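Local coordinates for elicitor protein Hrip2 (Magnaporthe oryzae, PDB 5FID) that probably acts as a secreted elicitor of the rice blast fungus, one that triggers defence responses in plants, at residues G66-S71 with Y75-L80; S81-N86 with D118-Y123; T94-P97 with Q102-N105; F104-A107 with G112-S115. The protein carries 1 engineered substitution. All coordinates share one frame; numbering follows the deposited sequence.

In the fold
The four contacts join parts of a two-sheet beta fold. Contacts 1 and 3 are antiparallel hairpins, one in each sheet, and both rest mainly on backbone hydrogen bonds; contact 1 is largely buried and contact 3 partly. Contacts 1, 2 and, at Gln102, 3 reach the second subunit, and contact 4 does not. Contacts 2 and 4 involve the long connection from strand 104-106 to strand 123-126. Contact 2 holds it to the turn after strand 75-81 by a single salt bridge, while contact 4, buried and sharing Phe104 and Asn105 with contact 3, uses a disulfide and an aromatic ring. Glu79 of contact 1 also pairs with Lys120 of contact 2 and Ser115 of contact 4.

Contact 1 (G66-S71 with Y75-L80); sequences GYSFSS and YGYYEL
Tyr75 receives the N-H of Ser70 on its carbonyl oxygen (N to O 2.9 Å) close to the turn of a beta hairpin, strands 63-69 and 75-81 of the antiparallel sheet. Gly76 comes next, in a non-hydrogen-bonded pair with Phe69, whose CB sits 3.9 Å from Gly76 CA. Tyr77 then forms a hydrogen-bonded pair with Ser68: its N reaches Ser68 O at 2.7 Å, and Ser68 N returns to Tyr77 O with the donor tilted 29° from the carbonyl plane. With CG anti to its carbonyl carbon (chi1 -57°), the Tyr77 ring runs alongside the neighbouring strand, CD2 lying 3.8 Å from Ser68 OG. Farther out, Ser70 OG stands at the ring edge and takes a weak bond of 3.4 Å from Tyr77 OH, while itself hydrogen-bonded to Pro73 O. Tyr78 pairs with Tyr67 on the other face of the sheet, but the two rings diverge, Tyr67 OH going to Glu42 and Tyr78 OH to Gln102 O. Glu79 closes the register with Gly66 through two bonds, each 2.8 Å between Gly66 N and Glu79 O and between Glu79 N and Gly66 O. In the second subunit, Glu79 takes the phenol of Tyr75 and the Tyr77 ring stacks on its counterpart. The backbone thus does most of the joining within the hairpin, leaving most polar side-chain ends to partners outside it.

Contact 2 (S81-N86 with D118-Y123); sequences SSEWGN and DMKKVY
Glu83 and Lys120 meet with their side chains at about a right angle, in a salt bridge that ties a type I beta turn, Ser82 to Gly85, to the connection leading into strand 123-126. The glutamate runs out extended beyond CG and presents both carboxylate oxygens. Lys120 instead folds its chain, bending at chi2 (-70°) and chi3, which lays CD 3.4 Å from Glu83 OE2 and turns NZ onto the carboxylate. The ammonium sits 2.8 Å from Glu83 OE2, on the syn side and 24° out of the carboxylate plane; its second link, to Glu83 OE1, is weak. The same NZ also serves Glu79 OE2 and Tyr75 OH of the second subunit. Since Glu79 OE2 of the same chain lies near Glu83 OE1, the lysine probably offsets two neighbouring negative charges where the subunits meet. Behind the carboxylate, Ser81 probably limits its rotation, and its hydroxyl works both ways. It accepts from Glu83 N at 3.1 Å from Ser81 OG, forming an ST turn, and it donates to Glu83 OE1 on the anti side, with 2.7 Å from Ser81 OG to Glu83 OE1.

Contact 3 (T94-P97 with Q102-N105); sequences TLSP and QDFN
The Phe104 ring lies beside Leu95, both side chains pointing the same way, with Leu95 CD2 coming obliquely to within 3.9 Å of Phe104 CD2; the Tyr123 ring also meets it, the two planes about 55° apart. The Asp103 carboxylate has Ser96 OG above its plane, 53° out of it, as donor of a 2.9 Å hydrogen bond to Asp103 OD2. Ser96 reaches there because OG stands opposite its own backbone N across the CA-CB bond (chi1 170°). The other oxygen, Asp103 OD1, lies 3.0 Å from Pro97 CD. On the sheet face away from Phe104, the Asn105 amide runs beside Thr94, OD1 being 3.5 Å from Thr94 CG2 and hydrogen-bonded to Arg92. These groups project from the beta hairpin of strands 93-96 and 104-106, at the edge of the mixed sheet. Leu95 and Phe104 form its hydrogen-bonded pair: Leu95 N to Phe104 O and Phe104 N to Leu95 O both measure 2.9 Å. Ser96 OG additionally accepts from Gly98 N. The hairpin therefore has an apolar face, where Leu95 and Phe104 pack on Leu80 of the second sheet, and a polar side of Thr94 and Asn105, with the Ser96 to Asp103 hydrogen bond beside the turn.

Contact 4 (F104-A107 with G112-S115); sequences FNCA and GCYS
A disulfide between Cys106 and Cys113 fastens the last residue of strand 104-106 to the loop that follows it. The SG atoms are 2.0 Å apart and the bridge has the left-handed twist, chi3 -77°. The two halves enter it differently: Cys106 SG stands beside its backbone N, whereas Cys113 SG points opposite its own (chi1 170°). The bridge rests on Tyr114, the residue after Cys113. Cys106 SG sits 4.0 Å from the centroid of the Tyr114 ring and only 4° off the ring normal, a sulfur-aromatic contact squarely over the face, and on the same face Cys106 CB makes a CH-pi contact, 3.7 Å from Tyr114 CZ. Strand 104-106 is an outermost strand of the mixed sheet, and the chain beyond it runs to the end of strand 75-81 in the antiparallel sheet of the beta fold, where Ser115 makes backbone hydrogen bonds with Leu80 and, just beyond the strand, Ser82, while its OG bonds to Glu79. On the way, the Cys113 carbonyl meets the edge of the Phe104 ring in its plane, with Cys113 O 3.6 Å from Phe104 CD1. At the far end of Tyr114 a water lies in the plane of the ring at its edge. It is hydrogen-bonded to Tyr114 OH at 2.7 Å and to Ala107 O at 2.8 Å, both measured from the water oxygen.

Contact 1 (G66-S71 with Y75-L80)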
loop_
_atom_site.group_PDB
_atom_site.type_symbol
_atom_site.label_atom_id
_atom_site.label_comp_id
_atom_site.label_asym_id
_atom_site.label_seq_id
_atom_site.Cartn_x
_atom_site.Cartn_y
_atom_site.Cartn_z
ATOM N N GLY A 66 -2.048 4.671 10.538
ATOM C CA GLY A 66 -1.483 3.365 10.815
ATOM C C GLY A 66 -0.182 3.213 10.062
ATOM O O GLY A 66 -0.080 3.651 8.922
ATOM N N TYR A 67 0.816 2.603 10.687
ATOM C CA TYR A 67 2.047 2.301 9.972
ATOM C C TYR A 67 2.605 0.949 10.387
ATOM O O TYR A 67 2.356 0.482 11.490
ATOM C CB TYR A 67 3.090 3.402 10.188
ATOM C CG TYR A 67 3.656 3.473 11.589
ATOM C CD1 TYR A 67 3.101 4.321 12.541
ATOM C CD2 TYR A 67 4.757 2.712 11.955
ATOM C CE1 TYR A 67 3.629 4.406 13.828
ATOM C CE2 TYR A 67 5.280 2.778 13.231
ATOM C CZ TYR A 67 4.720 3.627 14.163
ATOM O OH TYR A 67 5.256 3.690 15.435
ATOM N N SER A 68 3.359 0.326 9.489
ATOM C CA SER A 68 4.098 -0.891 9.815
ATOM C C SER A 68 5.230 -1.023 8.802
ATOM O O SER A 68 5.291 -0.259 7.845
ATOM C CB SER A 68 3.177 -2.109 9.779
ATOM O OG SER A 68 2.847 -2.459 8.444
ATOM N N PHE A 69 6.148 -1.961 8.999
ATOM C CA PHE A 69 7.179 -2.143 7.983
ATOM C C PHE A 69 7.666 -3.580 7.861
ATOM O O PHE A 69 7.560 -4.366 8.804
ATOM C CB PHE A 69 8.332 -1.131 8.120
ATOM C CG PHE A 69 9.097 -1.223 9.407
ATOM C CD1 PHE A 69 8.558 -0.743 10.597
ATOM C CD2 PHE A 69 10.385 -1.744 9.418
ATOM C CE1 PHE A 69 9.283 -0.819 11.786
ATOM C CE2 PHE A 69 11.115 -1.818 10.593
ATOM C CZ PHE A 69 10.563 -1.355 11.784
ATOM N N SER A 70 8.163 -3.922 6.678
ATOM C CA SER A 70 8.574 -5.289 6.398
ATOM C C SER A 70 9.981 -5.304 5.814
ATOM O O SER A 70 10.529 -4.260 5.463
ATOM C CB SER A 70 7.575 -5.976 5.447
ATOM O OG SER A 70 7.731 -5.573 4.085
ATOM N N SER A 71 10.574 -6.487 5.741
ATOM C CA SER A 71 11.797 -6.663 4.976
ATOM C C SER A 71 11.482 -7.683 3.891
ATOM O O SER A 71 10.602 -8.531 4.069
ATOM C CB SER A 71 12.960 -7.107 5.865
ATOM O OG SER A 71 12.753 -8.408 6.365
ATOM N N TYR A 75 9.781 -2.433 2.644
ATOM C CA TYR A 75 8.798 -1.363 2.492
ATOM C C TYR A 75 8.237 -0.933 3.841
ATOM O O TYR A 75 8.133 -1.742 4.776
ATOM C CB TYR A 75 7.599 -1.827 1.666
ATOM C CG TYR A 75 7.849 -2.108 0.200
ATOM C CD1 TYR A 75 8.998 -1.655 -0.448
ATOM C CD2 TYR A 75 6.905 -2.801 -0.545
ATOM C CE1 TYR A 75 9.194 -1.910 -1.807
ATOM C CE2 TYR A 75 7.098 -3.062 -1.907
ATOM C CZ TYR A 75 8.243 -2.608 -2.524
ATOM O OH TYR A 75 8.430 -2.875 -3.868
ATOM N N GLY A 76 7.850 0.335 3.923
ATOM C CA GLY A 76 7.088 0.836 5.052
ATOM C C GLY A 76 5.675 1.065 4.551
ATOM O O GLY A 76 5.499 1.474 3.407
ATOM N N TYR A 77 4.677 0.797 5.389
ATOM C CA TYR A 77 3.286 0.916 4.982
ATOM C C TYR A 77 2.596 1.949 5.864
ATOM O O TYR A 77 2.913 2.065 7.042
ATOM C CB TYR A 77 2.598 -0.447 5.087
ATOM C CG TYR A 77 3.286 -1.539 4.276
ATOM C CD1 TYR A 77 3.124 -1.620 2.897
ATOM C CD2 TYR A 77 4.100 -2.480 4.887
ATOM C CE1 TYR A 77 3.751 -2.624 2.154
ATOM C CE2 TYR A 77 4.731 -3.472 4.150
ATOM C CZ TYR A 77 4.550 -3.541 2.792
ATOM O OH TYR A 77 5.177 -4.536 2.068
ATOM N N TYR A 78 1.668 2.711 5.293
ATOM C CA TYR A 78 1.024 3.801 6.019
ATOM C C TYR A 78 -0.411 3.966 5.535
ATOM O O TYR A 78 -0.697 3.834 4.343
ATOM C CB TYR A 78 1.798 5.122 5.843
ATOM C CG TYR A 78 2.226 5.343 4.415
ATOM C CD1 TYR A 78 3.366 4.730 3.917
ATOM C CD2 TYR A 78 1.481 6.137 3.558
ATOM C CE1 TYR A 78 3.755 4.896 2.602
ATOM C CE2 TYR A 78 1.868 6.313 2.245
ATOM C CZ TYR A 78 3.003 5.689 1.774
ATOM O OH TYR A 78 3.387 5.851 0.453
ATOM N N GLU A 79 -1.307 4.261 6.470
ATOM C CA GLU A 79 -2.728 4.365 6.183
ATOM C C GLU A 79 -3.283 5.575 6.914
ATOM O O GLU A 79 -3.051 5.740 8.113
ATOM C CB GLU A 79 -3.446 3.106 6.670
ATOM C CG GLU A 79 -4.977 3.137 6.563
ATOM C CD GLU A 79 -5.631 1.855 7.059
ATOM O OE1 GLU A 79 -4.952 1.052 7.746
ATOM O OE2 GLU A 79 -6.836 1.637 6.763
ATOM N N LEU A 80 -4.001 6.422 6.189
ATOM C CA LEU A 80 -4.704 7.551 6.793
ATOM C C LEU A 80 -6.182 7.189 6.832
ATOM O O LEU A 80 -6.847 7.194 5.801
ATOM C CB LEU A 80 -4.488 8.820 5.962
ATOM C CG LEU A 80 -5.156 10.092 6.499
ATOM C CD1 LEU A 80 -4.575 10.464 7.854
ATOM C CD2 LEU A 80 -4.975 11.246 5.513
#

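Contact 2 (S81-N86 with D118-Y123)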
loop_
_atom_site.group_PDB
_atom_site.type_symbol
_atom_site.label_atom_id
_atom_site.label_comp_id
_atom_site.label_asym_id
_atom_site.label_seq_id
_atom_site.Cartn_x
_atom_site.Cartn_y
_atom_site.Cartn_z
ATOM N N SER A 81 -6.699 6.872 8.021
ATOM C CA SER A 81 -8.023 6.250 8.117
ATOM C C SER A 81 -9.056 7.076 8.861
ATOM O O SER A 81 -8.779 7.615 9.931
ATOM C CB SER A 81 -7.907 4.884 8.787
ATOM O OG SER A 81 -9.180 4.276 8.935
ATOM N N SER A 82 -10.256 7.167 8.289
ATOM C CA SER A 82 -11.393 7.756 8.998
ATOM C C SER A 82 -12.398 6.686 9.429
ATOM O O SER A 82 -13.569 6.998 9.672
ATOM C CB SER A 82 -12.099 8.802 8.132
ATOM O OG SER A 82 -12.651 8.214 6.959
ATOM N N GLU A 83 -11.943 5.436 9.542
ATOM C CA GLU A 83 -12.823 4.311 9.885
ATOM C C GLU A 83 -13.440 4.405 11.270
ATOM O O GLU A 83 -14.483 3.801 11.527
ATOM C CB GLU A 83 -12.069 2.980 9.790
ATOM C CG GLU A 83 -11.747 2.513 8.393
ATOM C CD GLU A 83 -10.739 1.389 8.410
ATOM O OE1 GLU A 83 -9.586 1.626 8.858
ATOM O OE2 GLU A 83 -11.095 0.266 7.989
ATOM N N TRP A 84 -12.790 5.140 12.167
ATOM C CA TRP A 84 -13.316 5.309 13.524
ATOM C C TRP A 84 -13.813 6.725 13.777
ATOM O O TRP A 84 -14.222 7.049 14.898
ATOM C CB TRP A 84 -12.246 4.966 14.569
ATOM C CG TRP A 84 -11.602 3.614 14.363
ATOM C CD1 TRP A 84 -12.107 2.563 13.656
ATOM C CD2 TRP A 84 -10.329 3.183 14.871
ATOM N NE1 TRP A 84 -11.230 1.499 13.694
ATOM C CE2 TRP A 84 -10.130 1.855 14.431
ATOM C CE3 TRP A 84 -9.337 3.795 15.641
ATOM C CZ2 TRP A 84 -8.979 1.121 14.751
ATOM C CZ3 TRP A 84 -8.197 3.064 15.965
ATOM C CH2 TRP A 84 -8.025 1.742 15.514
ATOM N N GLY A 85 -13.764 7.562 12.745
ATOM C CA GLY A 85 -14.159 8.957 12.859
ATOM C C GLY A 85 -13.177 9.878 12.142
ATOM O O GLY A 85 -12.157 9.428 11.646
ATOM N N ASN A 86 -13.496 11.166 12.069
ATOM C CA ASN A 86 -12.573 12.168 11.544
ATOM C C ASN A 86 -12.998 13.563 11.955
ATOM O O ASN A 86 -13.860 14.166 11.313
ATOM C CB ASN A 86 -12.457 12.122 10.018
ATOM C CG ASN A 86 -11.432 13.125 9.495
ATOM O OD1 ASN A 86 -10.683 13.735 10.277
ATOM N ND2 ASN A 86 -11.386 13.303 8.182
ATOM N N ASP A 118 -15.267 0.299 3.716
ATOM C CA ASP A 118 -15.623 -0.372 2.471
ATOM C C ASP A 118 -14.694 -0.031 1.306
ATOM O O ASP A 118 -14.875 -0.514 0.183
ATOM C CB ASP A 118 -17.079 -0.082 2.099
ATOM C CG ASP A 118 -17.437 1.402 2.177
ATOM O OD1 ASP A 118 -16.709 2.197 2.823
ATOM O OD2 ASP A 118 -18.490 1.766 1.594
HETATM N N MSE A 119 -13.702 0.811 1.568
HETATM C CA MSE A 119 -12.642 1.037 0.595
HETATM C C MSE A 119 -11.350 1.373 1.316
HETATM O O MSE A 119 -11.099 2.533 1.645
HETATM C CB MSE A 119 -13.015 2.140 -0.399
HETATM C CG MSE A 119 -11.932 2.413 -1.440
HETATM SE SE MSE A 119 -11.355 0.787 -2.403
HETATM C CE MSE A 119 -13.111 0.174 -3.029
ATOM N N LYS A 120 -10.535 0.346 1.552
ATOM C CA LYS A 120 -9.273 0.514 2.264
ATOM C C LYS A 120 -8.227 1.184 1.386
ATOM O O LYS A 120 -8.120 0.905 0.189
ATOM C CB LYS A 120 -8.758 -0.838 2.771
ATOM C CG LYS A 120 -9.683 -1.490 3.787
ATOM C CD LYS A 120 -9.659 -0.729 5.116
ATOM C CE LYS A 120 -8.720 -1.399 6.101
ATOM N NZ LYS A 120 -8.554 -0.618 7.368
ATOM N N LYS A 121 -7.464 2.084 1.987
ATOM C CA LYS A 121 -6.414 2.784 1.272
ATOM C C LYS A 121 -5.175 2.742 2.137
ATOM O O LYS A 121 -5.088 3.412 3.162
ATOM C CB LYS A 121 -6.849 4.213 0.927
ATOM C CG LYS A 121 -7.899 4.237 -0.190
ATOM C CD LYS A 121 -8.270 5.643 -0.620
ATOM C CE LYS A 121 -9.236 5.608 -1.807
ATOM N NZ LYS A 121 -9.676 6.992 -2.188
ATOM N N VAL A 122 -4.244 1.883 1.736
ATOM C CA VAL A 122 -3.012 1.654 2.467
ATOM C C VAL A 122 -1.925 1.687 1.415
ATOM O O VAL A 122 -2.086 1.080 0.363
ATOM C CB VAL A 122 -3.048 0.277 3.179
ATOM C CG1 VAL A 122 -1.770 0.025 3.975
ATOM C CG2 VAL A 122 -4.243 0.195 4.103
ATOM N N TYR A 123 -0.845 2.423 1.671
ATOM C CA TYR A 123 0.231 2.539 0.692
ATOM C C TYR A 123 1.568 2.059 1.234
ATOM O O TYR A 123 1.824 2.159 2.438
ATOM C CB TYR A 123 0.369 3.979 0.189
ATOM C CG TYR A 123 -0.892 4.533 -0.423
ATOM C CD1 TYR A 123 -1.445 3.966 -1.560
ATOM C CD2 TYR A 123 -1.520 5.631 0.126
ATOM C CE1 TYR A 123 -2.604 4.479 -2.127
ATOM C CE2 TYR A 123 -2.678 6.147 -0.431
ATOM C CZ TYR A 123 -3.213 5.563 -1.552
ATOM O OH TYR A 123 -4.358 6.084 -2.105
#

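Contact 3 (T94-P97 with Q102-N105)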
loop_
_atom_site.group_PDB
_atom_site.type_symbol
_atom_site.label_atom_id
_atom_site.label_comp_id
_atom_site.label_asym_id
_atom_site.label_seq_id
_atom_site.Cartn_x
_atom_site.Cartn_y
_atom_site.Cartn_z
ATOM N N THR A 94 -3.022 15.814 5.218
ATOM C CA THR A 94 -2.049 15.145 4.359
ATOM C C THR A 94 -1.340 14.067 5.155
ATOM O O THR A 94 -1.191 14.186 6.364
ATOM C CB THR A 94 -1.008 16.143 3.808
ATOM O OG1 THR A 94 -0.290 16.731 4.901
ATOM C CG2 THR A 94 -1.692 17.246 3.020
ATOM N N LEU A 95 -0.913 13.007 4.481
ATOM C CA LEU A 95 -0.043 12.018 5.105
ATOM C C LEU A 95 0.944 11.599 4.038
ATOM O O LEU A 95 0.551 11.097 2.984
ATOM C CB LEU A 95 -0.839 10.806 5.599
ATOM C CG LEU A 95 0.005 9.684 6.230
ATOM C CD1 LEU A 95 0.537 10.114 7.587
ATOM C CD2 LEU A 95 -0.799 8.387 6.362
ATOM N N SER A 96 2.228 11.817 4.292
ATOM C CA SER A 96 3.241 11.553 3.274
ATOM C C SER A 96 4.421 10.778 3.852
ATOM O O SER A 96 4.833 11.028 4.981
ATOM C CB SER A 96 3.732 12.886 2.714
ATOM O OG SER A 96 4.871 12.703 1.895
ATOM N N PRO A 97 4.986 9.841 3.073
ATOM C CA PRO A 97 6.179 9.127 3.524
ATOM C C PRO A 97 7.440 9.799 3.004
ATOM O O PRO A 97 8.519 9.210 3.095
ATOM C CB PRO A 97 6.035 7.771 2.836
ATOM C CG PRO A 97 5.431 8.146 1.501
ATOM C CD PRO A 97 4.455 9.275 1.818
ATOM N N GLN A 102 3.225 7.106 -3.333
ATOM C CA GLN A 102 1.861 7.629 -3.257
ATOM C C GLN A 102 1.552 8.180 -1.857
ATOM O O GLN A 102 1.888 7.554 -0.844
ATOM C CB GLN A 102 0.834 6.559 -3.667
ATOM C CG GLN A 102 -0.551 7.125 -4.000
ATOM C CD GLN A 102 -1.308 6.312 -5.047
ATOM O OE1 GLN A 102 -0.737 5.457 -5.728
ATOM N NE2 GLN A 102 -2.606 6.582 -5.181
ATOM N N ASP A 103 0.940 9.365 -1.819
ATOM C CA ASP A 103 0.628 10.070 -0.575
ATOM C C ASP A 103 -0.879 10.142 -0.379
ATOM O O ASP A 103 -1.658 9.756 -1.254
ATOM C CB ASP A 103 1.142 11.524 -0.626
ATOM C CG ASP A 103 2.657 11.631 -0.549
ATOM O OD1 ASP A 103 3.340 10.592 -0.621
ATOM O OD2 ASP A 103 3.175 12.768 -0.442
ATOM N N PHE A 104 -1.278 10.669 0.772
ATOM C CA PHE A 104 -2.643 11.129 0.973
ATOM C C PHE A 104 -2.606 12.647 0.961
ATOM O O PHE A 104 -1.824 13.267 1.698
ATOM C CB PHE A 104 -3.169 10.692 2.341
ATOM C CG PHE A 104 -3.478 9.225 2.452
ATOM C CD1 PHE A 104 -4.774 8.760 2.255
ATOM C CD2 PHE A 104 -2.493 8.317 2.802
ATOM C CE1 PHE A 104 -5.078 7.412 2.386
ATOM C CE2 PHE A 104 -2.795 6.964 2.933
ATOM C CZ PHE A 104 -4.088 6.516 2.723
ATOM N N ASN A 105 -3.432 13.264 0.130
ATOM C CA ASN A 105 -3.661 14.697 0.249
ATOM C C ASN A 105 -5.162 14.898 0.186
ATOM O O ASN A 105 -5.741 15.033 -0.889
ATOM C CB ASN A 105 -2.933 15.479 -0.849
ATOM C CG ASN A 105 -3.209 16.973 -0.780
ATOM O OD1 ASN A 105 -3.797 17.466 0.184
ATOM N ND2 ASN A 105 -2.782 17.703 -1.808
#

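Contact 4 (F104-A107 with G112-S115)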
loop_
_atom_site.group_PDB
_atom_site.type_symbol
_atom_site.label_atom_id
_atom_site.label_comp_id
_atom_site.label_asym_id
_atom_site.label_seq_id
_atom_site.Cartn_x
_atom_site.Cartn_y
_atom_site.Cartn_z
ATOM N N PHE A 104 -1.278 10.669 0.772
ATOM C CA PHE A 104 -2.643 11.129 0.973
ATOM C C PHE A 104 -2.606 12.647 0.961
ATOM O O PHE A 104 -1.824 13.267 1.698
ATOM C CB PHE A 104 -3.169 10.692 2.341
ATOM C CG PHE A 104 -3.478 9.225 2.452
ATOM C CD1 PHE A 104 -4.774 8.760 2.255
ATOM C CD2 PHE A 104 -2.493 8.317 2.802
ATOM C CE1 PHE A 104 -5.078 7.412 2.386
ATOM C CE2 PHE A 104 -2.795 6.964 2.933
ATOM C CZ PHE A 104 -4.088 6.516 2.723
ATOM N N ASN A 105 -3.432 13.264 0.130
ATOM C CA ASN A 105 -3.661 14.697 0.249
ATOM C C ASN A 105 -5.162 14.898 0.186
ATOM O O ASN A 105 -5.741 15.033 -0.889
ATOM C CB ASN A 105 -2.933 15.479 -0.849
ATOM C CG ASN A 105 -3.209 16.973 -0.780
ATOM O OD1 ASN A 105 -3.797 17.466 0.184
ATOM N ND2 ASN A 105 -2.782 17.703 -1.808
ATOM N N CYS A 106 -5.786 14.890 1.359
ATOM C CA CYS A 106 -7.238 14.864 1.459
ATOM C C CYS A 106 -7.798 16.264 1.638
ATOM O O CYS A 106 -7.648 16.893 2.694
ATOM C CB CYS A 106 -7.683 13.923 2.590
ATOM S SG CYS A 106 -7.199 12.170 2.317
ATOM N N ALA A 107 -8.437 16.752 0.581
ATOM C CA ALA A 107 -9.005 18.088 0.567
ATOM C C ALA A 107 -10.117 18.177 1.597
ATOM O O ALA A 107 -10.673 17.147 2.001
ATOM C CB ALA A 107 -9.541 18.404 -0.834
ATOM N N GLY A 112 -13.999 10.473 0.741
ATOM C CA GLY A 112 -13.526 9.270 0.082
ATOM C C GLY A 112 -12.023 9.198 -0.097
ATOM O O GLY A 112 -11.502 8.179 -0.568
ATOM N N CYS A 113 -11.313 10.267 0.266
ATOM C CA CYS A 113 -9.851 10.264 0.149
ATOM C C CYS A 113 -9.191 9.384 1.214
ATOM O O CYS A 113 -8.123 8.793 0.987
ATOM C CB CYS A 113 -9.308 11.695 0.197
ATOM S SG CYS A 113 -7.497 11.867 0.338
ATOM N N TYR A 114 -9.849 9.292 2.368
ATOM C CA TYR A 114 -9.360 8.517 3.490
ATOM C C TYR A 114 -9.588 7.030 3.288
ATOM O O TYR A 114 -10.423 6.618 2.477
ATOM C CB TYR A 114 -10.076 8.959 4.775
ATOM C CG TYR A 114 -9.857 10.415 5.119
ATOM C CD1 TYR A 114 -10.628 11.410 4.537
ATOM C CD2 TYR A 114 -8.871 10.791 6.021
ATOM C CE1 TYR A 114 -10.420 12.751 4.843
ATOM C CE2 TYR A 114 -8.655 12.123 6.333
ATOM C CZ TYR A 114 -9.431 13.097 5.740
ATOM O OH TYR A 114 -9.207 14.416 6.060
ATOM N N SER A 115 -8.861 6.221 4.047
ATOM C CA SER A 115 -9.151 4.798 4.107
ATOM C C SER A 115 -10.488 4.633 4.810
ATOM O O SER A 115 -10.743 5.254 5.851
ATOM C CB SER A 115 -8.067 4.051 4.873
ATOM O OG SER A 115 -8.220 2.648 4.698
HETATM O O HOH W 1 -10.745 16.196 4.641
#